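Putative acetyltransferase (Clostridium difficile, PDB 3DSB) probably transfers an acyl group, most likely acetyl from acetyl-CoA, to an acceptor, as a member of the GNAT acetyltransferase family. Local coordinates at the interface of chains A and B. Sequence-based numbering; all coordinates share one arbitrary frame. Chains: chain A/B, Putative acetyltransferase.

The interface of chains A and B. Residues chain A 24, 36, 40-41, 45, 57; chain B 78-79.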
loop_
_atom_site.group_PDB
_atom_site.type_symbol
_atom_site.label_atom_id
_atom_site.label_comp_id
_atom_site.label_asym_id
_atom_site.label_seq_id
_atom_site.Cartn_x
_atom_site.Cartn_y
_atom_site.Cartn_z
ATOM N N ASN A 24 16.055 -11.662 -1.544
ATOM C CA ASN A 24 15.679 -10.449 -0.827
ATOM C C ASN A 24 16.758 -9.955 0.128
ATOM O O ASN A 24 16.984 -8.731 0.222
ATOM C CB ASN A 24 14.343 -10.661 -0.137
ATOM C CG ASN A 24 13.206 -10.345 -1.066
ATOM O OD1 ASN A 24 12.849 -9.164 -1.238
ATOM N ND2 ASN A 24 12.689 -11.367 -1.749
ATOM N N LEU A 36 19.415 -7.863 6.420
ATOM C CA LEU A 36 18.165 -8.281 6.996
ATOM C C LEU A 36 18.337 -9.448 7.955
ATOM O O LEU A 36 19.130 -10.357 7.728
ATOM C CB LEU A 36 17.168 -8.672 5.909
ATOM C CG LEU A 36 16.712 -7.534 4.975
ATOM C CD1 LEU A 36 15.906 -8.074 3.802
ATOM C CD2 LEU A 36 15.929 -6.490 5.772
ATOM N N VAL A 40 13.353 -13.264 10.529
ATOM C CA VAL A 40 12.198 -12.422 10.234
ATOM C C VAL A 40 11.829 -12.456 8.750
ATOM O O VAL A 40 10.647 -12.618 8.391
ATOM C CB VAL A 40 12.477 -10.964 10.675
ATOM C CG1 VAL A 40 11.368 -10.035 10.252
ATOM C CG2 VAL A 40 12.715 -10.908 12.192
ATOM N N LEU A 41 12.843 -12.338 7.893
ATOM C CA LEU A 41 12.611 -12.324 6.452
ATOM C C LEU A 41 12.002 -13.656 5.995
ATOM O O LEU A 41 11.077 -13.682 5.183
ATOM C CB LEU A 41 13.929 -12.053 5.721
ATOM C CG LEU A 41 13.911 -12.239 4.202
ATOM C CD1 LEU A 41 12.935 -11.223 3.553
ATOM C CD2 LEU A 41 15.333 -12.046 3.654
ATOM N N VAL A 45 8.504 -13.869 4.020
ATOM C CA VAL A 45 8.328 -14.421 2.664
ATOM C C VAL A 45 7.329 -15.589 2.701
ATOM O O VAL A 45 6.432 -15.679 1.866
ATOM C CB VAL A 45 9.677 -14.915 2.115
ATOM C CG1 VAL A 45 9.491 -15.664 0.770
ATOM C CG2 VAL A 45 10.591 -13.722 1.932
ATOM N N TYR A 57 4.544 -12.950 -5.436
ATOM C CA TYR A 57 5.830 -13.065 -6.104
ATOM C C TYR A 57 5.641 -13.731 -7.438
ATOM O O TYR A 57 4.876 -14.710 -7.563
ATOM C CB TYR A 57 6.798 -13.938 -5.317
ATOM C CG TYR A 57 7.164 -13.446 -3.953
ATOM C CD1 TYR A 57 8.146 -12.493 -3.785
ATOM C CD2 TYR A 57 6.636 -14.067 -2.817
ATOM C CE1 TYR A 57 8.531 -12.087 -2.479
ATOM C CE2 TYR A 57 6.982 -13.677 -1.550
ATOM C CZ TYR A 57 7.951 -12.689 -1.379
ATOM O OH TYR A 57 8.265 -12.329 -0.089
ATOM N N ASP B 78 7.459 -8.319 3.584
ATOM C CA ASP B 78 8.192 -9.547 3.778
ATOM C C ASP B 78 9.460 -9.323 4.603
ATOM O O ASP B 78 9.826 -10.153 5.472
ATOM C CB ASP B 78 8.440 -10.291 2.447
ATOM C CG ASP B 78 9.006 -9.413 1.326
ATOM O OD1 ASP B 78 9.259 -8.207 1.540
ATOM O OD2 ASP B 78 9.224 -9.979 0.222
ATOM N N TRP B 79 10.147 -8.224 4.323
ATOM C CA TRP B 79 11.397 -7.962 5.028
ATOM C C TRP B 79 11.177 -7.819 6.542
ATOM O O TRP B 79 12.067 -8.212 7.326
ATOM C CB TRP B 79 12.008 -6.646 4.516
ATOM C CG TRP B 79 12.538 -6.718 3.091
ATOM C CD1 TRP B 79 12.398 -7.742 2.182
ATOM C CD2 TRP B 79 13.337 -5.711 2.447
ATOM N NE1 TRP B 79 13.054 -7.416 1.007
ATOM C CE2 TRP B 79 13.633 -6.177 1.142
ATOM C CE3 TRP B 79 13.848 -4.458 2.862
ATOM C CZ2 TRP B 79 14.390 -5.425 0.229
ATOM C CZ3 TRP B 79 14.590 -3.697 1.945
ATOM C CH2 TRP B 79 14.868 -4.195 0.655
HETATM O O HOH W 1 10.170 -8.413 -1.625
#
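B:Trp79 reaches into chain A and hands its indole N-H to the side-chain amide oxygen of A:Asn24, with NE1 and OD1 2.9 Å apart. The bond is nearly straight, 169° at the hydrogen, and OD1 sits at the indole edge, in the ring plane. The amide itself stands steeply to the ring, 76° between planes, and the N-H comes in tilted from the carbonyl plane. Over one face of the indole lies A:Leu36, whose CD1 is 3.7 Å from the centroid of the five-membered ring in a CH-pi contact. A:Leu41 runs alongside the tryptophan, pointing the same way, and brings its CD1 to 3.8 Å from CD1 of B:Trp79. Together the edge bond and these methyls probably limit how the indole can turn.

The neighbouring B:Asp78 makes a further polar link. The phenol OH of A:Tyr57 donates to OD2 of B:Asp78 at 2.6 Å, and OD2 takes it on the lone pair away from OD1 (anti). A water bridges B:Asp78 and A:Asn24, 2.6 Å from OD2 of the first and 2.8 Å from OD1 of the second. Chi1 of 49° sets the B:Asp78 carboxylate between its backbone N and carbonyl carbon, and a chi2 near zero turns OD1 back toward the backbone N-H of B:Trp79, a weak bond, leaving OD2 toward the tyrosine.

Behind these contacts, helix 17-32 carries A:Asn24, helix 38-50 carries A:Leu41, and strand 56-62 supplies A:Tyr57. The B:Asp78-B:Trp79 turn, between strands 65-77 and 82-92, sits against these elements. Two-fold symmetry repeats the contact with chains exchanged, so the pair probably helps hold the dimer together, if this assembly is the biological one.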